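Local structure of putative hydrolase (Chloroflexus aurantiacus J-10-fl, 3CMN) at residues A27-R41 with I74-N86. The protein is of unknown function but is probably a hydrolase, belonging to a family of zincin-like metallopeptidases, and is built mostly of helices. Residues are numbered along the deposited sequence; the frame is centred on the assembly and turned at random.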
loop_
_atom_site.group_PDB
_atom_site.type_symbol
_atom_site.label_atom_id
_atom_site.label_comp_id
_atom_site.label_asym_id
_atom_site.label_seq_id
_atom_site.Cartn_x
_atom_site.Cartn_y
_atom_site.Cartn_z
ATOM N N ALA A 27 1.742 0.489 -21.870
ATOM C CA ALA A 27 2.278 0.809 -20.551
ATOM C C ALA A 27 3.729 1.247 -20.648
ATOM O O ALA A 27 4.116 2.264 -20.082
ATOM C CB ALA A 27 2.165 -0.404 -19.624
ATOM N N LEU A 28 4.529 0.464 -21.361
ATOM C CA LEU A 28 5.944 0.773 -21.542
ATOM C C LEU A 28 6.177 2.151 -22.142
ATOM O O LEU A 28 7.081 2.879 -21.723
ATOM C CB LEU A 28 6.605 -0.283 -22.429
ATOM C CG LEU A 28 6.855 -1.615 -21.719
ATOM C CD1 LEU A 28 7.282 -2.683 -22.737
ATOM C CD2 LEU A 28 7.952 -1.415 -20.669
ATOM N N ARG A 29 5.343 2.514 -23.111
ATOM C CA ARG A 29 5.472 3.797 -23.778
ATOM C C ARG A 29 4.978 4.983 -22.983
ATOM O O ARG A 29 5.631 6.016 -22.961
ATOM C CB ARG A 29 4.796 3.736 -25.145
ATOM C CG ARG A 29 5.469 2.702 -26.005
ATOM C CD ARG A 29 5.502 3.045 -27.458
ATOM N NE ARG A 29 5.980 4.396 -27.759
ATOM C CZ ARG A 29 7.129 4.923 -27.347
ATOM N NH1 ARG A 29 7.969 4.230 -26.581
ATOM N NH2 ARG A 29 7.451 6.148 -27.733
ATOM N N LEU A 30 3.849 4.841 -22.306
ATOM C CA LEU A 30 3.333 5.943 -21.517
ATOM C C LEU A 30 4.188 6.160 -20.259
ATOM O O LEU A 30 4.240 7.265 -19.717
ATOM C CB LEU A 30 1.874 5.672 -21.143
ATOM C CG LEU A 30 0.969 6.904 -21.010
ATOM C CD1 LEU A 30 -0.481 6.491 -21.159
ATOM C CD2 LEU A 30 1.198 7.583 -19.667
ATOM N N SER A 31 4.872 5.115 -19.802
ATOM C CA SER A 31 5.709 5.245 -18.611
ATOM C C SER A 31 6.920 6.157 -18.858
ATOM O O SER A 31 7.466 6.734 -17.921
ATOM C CB SER A 31 6.198 3.871 -18.140
ATOM O OG SER A 31 7.202 3.367 -18.998
ATOM N N GLN A 32 7.327 6.281 -20.124
ATOM C CA GLN A 32 8.470 7.110 -20.509
ATOM C C GLN A 32 9.686 6.705 -19.685
ATOM O O GLN A 32 10.433 7.550 -19.193
ATOM C CB GLN A 32 8.152 8.599 -20.281
ATOM C CG GLN A 32 6.840 9.033 -20.915
ATOM C CD GLN A 32 6.533 10.515 -20.738
ATOM O OE1 GLN A 32 6.999 11.155 -19.795
ATOM N NE2 GLN A 32 5.724 11.059 -21.636
ATOM N N TRP A 33 9.886 5.401 -19.551
ATOM C CA TRP A 33 10.986 4.904 -18.742
ATOM C C TRP A 33 12.354 5.390 -19.187
ATOM O O TRP A 33 13.223 5.632 -18.346
ATOM C CB TRP A 33 10.972 3.368 -18.682
ATOM C CG TRP A 33 11.165 2.695 -19.998
ATOM C CD1 TRP A 33 10.193 2.342 -20.899
ATOM C CD2 TRP A 33 12.413 2.289 -20.575
ATOM N NE1 TRP A 33 10.761 1.741 -21.994
ATOM C CE2 TRP A 33 12.125 1.696 -21.822
ATOM C CE3 TRP A 33 13.751 2.368 -20.157
ATOM C CZ2 TRP A 33 13.128 1.181 -22.662
ATOM C CZ3 TRP A 33 14.750 1.856 -20.994
ATOM C CH2 TRP A 33 14.428 1.269 -22.231
ATOM N N GLU A 34 12.546 5.549 -20.496
ATOM C CA GLU A 34 13.836 5.989 -21.022
ATOM C C GLU A 34 14.278 7.345 -20.486
ATOM O O GLU A 34 15.467 7.611 -20.371
ATOM C CB GLU A 34 13.817 6.040 -22.555
ATOM C CG GLU A 34 13.344 4.757 -23.227
ATOM C CD GLU A 34 11.835 4.728 -23.444
ATOM O OE1 GLU A 34 11.116 5.476 -22.752
ATOM O OE2 GLU A 34 11.365 3.948 -24.299
ATOM N N GLN A 35 13.322 8.202 -20.147
ATOM C CA GLN A 35 13.644 9.535 -19.642
ATOM C C GLN A 35 13.950 9.575 -18.160
ATOM O O GLN A 35 14.349 10.613 -17.637
ATOM C CB GLN A 35 12.497 10.512 -19.914
ATOM C CG GLN A 35 12.311 10.889 -21.366
ATOM C CD GLN A 35 11.477 12.152 -21.525
ATOM O OE1 GLN A 35 11.987 13.273 -21.392
ATOM N NE2 GLN A 35 10.184 11.978 -21.797
ATOM N N ALA A 36 13.761 8.461 -17.472
ATOM C CA ALA A 36 14.005 8.458 -16.044
ATOM C C ALA A 36 14.808 7.258 -15.576
ATOM O O ALA A 36 14.351 6.481 -14.740
ATOM C CB ALA A 36 12.673 8.536 -15.299
ATOM N N PRO A 37 16.023 7.091 -16.116
ATOM C CA PRO A 37 16.873 5.967 -15.726
ATOM C C PRO A 37 17.332 6.198 -14.297
ATOM O O PRO A 37 17.367 7.342 -13.840
ATOM C CB PRO A 37 18.036 6.059 -16.715
ATOM C CG PRO A 37 18.178 7.535 -16.885
ATOM C CD PRO A 37 16.733 7.979 -17.053
ATOM N N VAL A 38 17.671 5.134 -13.578
ATOM C CA VAL A 38 18.138 5.336 -12.219
ATOM C C VAL A 38 19.616 5.720 -12.294
ATOM O O VAL A 38 20.394 5.146 -13.076
ATOM C CB VAL A 38 17.959 4.063 -11.307
ATOM C CG1 VAL A 38 16.986 3.079 -11.944
ATOM C CG2 VAL A 38 19.306 3.406 -11.022
ATOM N N ASP A 39 19.993 6.717 -11.506
ATOM C CA ASP A 39 21.382 7.147 -11.456
ATOM C C ASP A 39 21.996 6.477 -10.240
ATOM O O ASP A 39 21.335 6.336 -9.211
ATOM C CB ASP A 39 21.492 8.663 -11.296
ATOM C CG ASP A 39 21.050 9.416 -12.529
ATOM O OD1 ASP A 39 21.556 9.107 -13.630
ATOM O OD2 ASP A 39 20.200 10.322 -12.391
ATOM N N ASN A 40 23.250 6.056 -10.368
ATOM C CA ASN A 40 23.970 5.415 -9.270
ATOM C C ASN A 40 23.164 4.358 -8.545
ATOM O O ASN A 40 22.812 4.519 -7.374
ATOM C CB ASN A 40 24.429 6.469 -8.266
ATOM C CG ASN A 40 25.453 7.393 -8.847
ATOM O OD1 ASN A 40 26.558 6.963 -9.195
ATOM N ND2 ASN A 40 25.099 8.671 -8.974
ATOM N N ARG A 41 22.878 3.272 -9.250
ATOM C CA ARG A 41 22.119 2.180 -8.674
ATOM C C ARG A 41 22.928 1.622 -7.518
ATOM O O ARG A 41 22.389 1.321 -6.453
ATOM C CB ARG A 41 21.882 1.087 -9.717
ATOM C CG ARG A 41 20.966 -0.021 -9.233
ATOM C CD ARG A 41 20.768 -1.082 -10.288
ATOM N NE ARG A 41 20.296 -0.510 -11.543
ATOM C CZ ARG A 41 19.025 -0.280 -11.846
ATOM N NH1 ARG A 41 18.065 -0.573 -10.988
ATOM N NH2 ARG A 41 18.721 0.252 -13.018
ATOM N N ILE A 74 16.763 -6.322 -1.746
ATOM C CA ILE A 74 16.127 -5.053 -2.046
ATOM C C ILE A 74 16.395 -4.744 -3.504
ATOM O O ILE A 74 17.490 -4.985 -4.016
ATOM C CB ILE A 74 16.652 -3.880 -1.145
ATOM C CG1 ILE A 74 18.176 -3.788 -1.210
ATOM C CG2 ILE A 74 16.173 -4.063 0.294
ATOM C CD1 ILE A 74 18.684 -2.931 -2.347
ATOM N N PHE A 75 15.385 -4.232 -4.186
ATOM C CA PHE A 75 15.557 -3.895 -5.582
ATOM C C PHE A 75 15.285 -2.410 -5.813
ATOM O O PHE A 75 14.313 -1.861 -5.309
ATOM C CB PHE A 75 14.604 -4.720 -6.451
ATOM C CG PHE A 75 14.563 -6.191 -6.110
ATOM C CD1 PHE A 75 13.464 -6.733 -5.442
ATOM C CD2 PHE A 75 15.606 -7.038 -6.479
ATOM C CE1 PHE A 75 13.397 -8.109 -5.146
ATOM C CE2 PHE A 75 15.556 -8.409 -6.189
ATOM C CZ PHE A 75 14.443 -8.945 -5.520
ATOM N N VAL A 76 16.175 -1.766 -6.560
ATOM C CA VAL A 76 16.031 -0.365 -6.932
ATOM C C VAL A 76 15.492 -0.487 -8.361
ATOM O O VAL A 76 16.191 -0.980 -9.248
ATOM C CB VAL A 76 17.418 0.364 -6.951
ATOM C CG1 VAL A 76 17.256 1.817 -7.363
ATOM C CG2 VAL A 76 18.065 0.282 -5.581
ATOM N N PHE A 77 14.247 -0.077 -8.580
ATOM C CA PHE A 77 13.635 -0.170 -9.904
ATOM C C PHE A 77 13.564 1.165 -10.636
ATOM O O PHE A 77 13.551 2.230 -10.024
ATOM C CB PHE A 77 12.174 -0.668 -9.813
ATOM C CG PHE A 77 12.001 -2.147 -9.529
ATOM C CD1 PHE A 77 10.723 -2.643 -9.254
ATOM C CD2 PHE A 77 13.069 -3.037 -9.551
ATOM C CE1 PHE A 77 10.496 -3.990 -9.001
ATOM C CE2 PHE A 77 12.865 -4.396 -9.300
ATOM C CZ PHE A 77 11.568 -4.878 -9.022
ATOM N N ASP A 78 13.510 1.082 -11.964
ATOM C CA ASP A 78 13.292 2.258 -12.798
ATOM C C ASP A 78 11.847 1.927 -13.200
ATOM O O ASP A 78 11.305 0.906 -12.755
ATOM C CB ASP A 78 14.200 2.283 -14.030
ATOM C CG ASP A 78 13.803 1.259 -15.067
ATOM O OD1 ASP A 78 14.010 0.061 -14.825
ATOM O OD2 ASP A 78 13.265 1.649 -16.127
ATOM N N ARG A 79 11.224 2.752 -14.034
ATOM C CA ARG A 79 9.834 2.507 -14.421
ATOM C C ARG A 79 9.634 1.254 -15.267
ATOM O O ARG A 79 8.604 0.593 -15.168
ATOM C CB ARG A 79 9.268 3.728 -15.150
ATOM C CG ARG A 79 9.217 4.965 -14.268
ATOM C CD ARG A 79 8.755 6.182 -15.029
ATOM N NE ARG A 79 8.856 7.377 -14.200
ATOM C CZ ARG A 79 8.853 8.616 -14.678
ATOM N NH1 ARG A 79 8.756 8.816 -15.982
ATOM N NH2 ARG A 79 8.952 9.643 -13.854
ATOM N N ARG A 80 10.621 0.925 -16.091
ATOM C CA ARG A 80 10.524 -0.251 -16.937
ATOM C C ARG A 80 10.562 -1.518 -16.083
ATOM O O ARG A 80 9.776 -2.450 -16.291
ATOM C CB ARG A 80 11.667 -0.267 -17.948
ATOM C CG ARG A 80 11.614 -1.442 -18.895
ATOM C CD ARG A 80 12.749 -1.407 -19.890
ATOM N NE ARG A 80 12.519 -2.367 -20.964
ATOM C CZ ARG A 80 12.804 -3.664 -20.900
ATOM N NH1 ARG A 80 13.350 -4.188 -19.807
ATOM N NH2 ARG A 80 12.533 -4.440 -21.940
ATOM N N GLU A 81 11.479 -1.552 -15.124
ATOM C CA GLU A 81 11.586 -2.711 -14.249
ATOM C C GLU A 81 10.342 -2.838 -13.383
ATOM O O GLU A 81 9.878 -3.943 -13.116
ATOM C CB GLU A 81 12.838 -2.616 -13.384
ATOM C CG GLU A 81 14.122 -2.625 -14.197
ATOM C CD GLU A 81 15.347 -2.381 -13.349
ATOM O OE1 GLU A 81 15.322 -1.427 -12.534
ATOM O OE2 GLU A 81 16.335 -3.132 -13.499
ATOM N N TRP A 82 9.787 -1.713 -12.951
ATOM C CA TRP A 82 8.587 -1.789 -12.143
ATOM C C TRP A 82 7.483 -2.475 -12.952
ATOM O O TRP A 82 6.760 -3.328 -12.433
ATOM C CB TRP A 82 8.124 -0.395 -11.701
ATOM C CG TRP A 82 6.887 -0.452 -10.865
ATOM C CD1 TRP A 82 6.804 -0.779 -9.541
ATOM C CD2 TRP A 82 5.540 -0.260 -11.317
ATOM N NE1 TRP A 82 5.489 -0.804 -9.144
ATOM C CE2 TRP A 82 4.690 -0.491 -10.212
ATOM C CE3 TRP A 82 4.967 0.084 -12.550
ATOM C CZ2 TRP A 82 3.293 -0.391 -10.300
ATOM C CZ3 TRP A 82 3.579 0.186 -12.643
ATOM C CH2 TRP A 82 2.757 -0.053 -11.518
ATOM N N LEU A 83 7.373 -2.105 -14.226
ATOM C CA LEU A 83 6.372 -2.664 -15.133
ATOM C C LEU A 83 6.567 -4.149 -15.440
ATOM O O LEU A 83 5.627 -4.928 -15.348
ATOM C CB LEU A 83 6.359 -1.888 -16.458
ATOM C CG LEU A 83 5.630 -0.545 -16.510
ATOM C CD1 LEU A 83 5.912 0.106 -17.864
ATOM C CD2 LEU A 83 4.122 -0.750 -16.311
ATOM N N GLU A 84 7.785 -4.524 -15.820
ATOM C CA GLU A 84 8.103 -5.917 -16.138
ATOM C C GLU A 84 7.804 -6.841 -14.966
ATOM O O GLU A 84 7.409 -7.998 -15.148
ATOM C CB GLU A 84 9.586 -6.067 -16.502
ATOM C CG GLU A 84 10.039 -5.329 -17.769
ATOM C CD GLU A 84 9.279 -5.771 -19.025
ATOM O OE1 GLU A 84 8.651 -6.855 -18.989
ATOM O OE2 GLU A 84 9.322 -5.044 -20.052
ATOM N N ALA A 85 7.990 -6.322 -13.759
ATOM C CA ALA A 85 7.780 -7.098 -12.546
ATOM C C ALA A 85 6.343 -7.143 -12.038
ATOM O O ALA A 85 5.994 -8.019 -11.256
ATOM C CB ALA A 85 8.683 -6.560 -11.442
ATOM N N ASN A 86 5.514 -6.214 -12.497
ATOM C CA ASN A 86 4.134 -6.100 -12.033
ATOM C C ASN A 86 3.034 -6.336 -13.057
ATOM O O ASN A 86 1.870 -6.468 -12.688
ATOM C CB ASN A 86 3.911 -4.695 -11.446
ATOM C CG ASN A 86 4.548 -4.518 -10.089
ATOM O OD1 ASN A 86 3.999 -4.959 -9.079
ATOM N ND2 ASN A 86 5.716 -3.880 -10.054
HETATM O O HOH W 1 12.451 4.757 -15.459
#
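Trp33 is sandwiched between the methylenes of two charged side chains: Arg80 CD lies 3.6 Å from the centroid of its six-membered ring, a CH-pi contact over one face, while Glu34 CG covers the opposite face. Arg80 reaches there by leaving with CG anti to the backbone N (chi1 -178°) and running extended beside the indole, its guanidinium at most a weak cation-pi partner. Replacing Trp33 by alanine would remove the surface under Arg80 CB and CD and is likely to leave that chain less restrained. Next to this stack, Arg79 extends alongside the turn after helix 20-31. Its NH1 donates to Ser31 O at 3.1 Å, nearly in line with the carbonyl, and Ala36 CB sits over one guanidinium face; NE is held by Asn162. A water stitches the backbones together, accepting from Arg79 N at 2.7 Å and lying within hydrogen-bonding distance of Trp33 O and Ala36 O. Where 27-31 packs against 79-86, their axes nearly antiparallel at 155°, Leu83 CD1 meets Leu28 CD2 at 3.8 Å and Leu83 CD2 meets Ala27 CB. On the other flank Glu81 OE1 accepts from Arg41 NH1 through its syn lone pair, a 3.3 Å salt bridge, and from Asp78 N through its anti one. Asp78, the N-cap, also takes Arg80 N on OD2 at 2.7 Å, and with Glu81 it forms the capping box that opens helix 79-92.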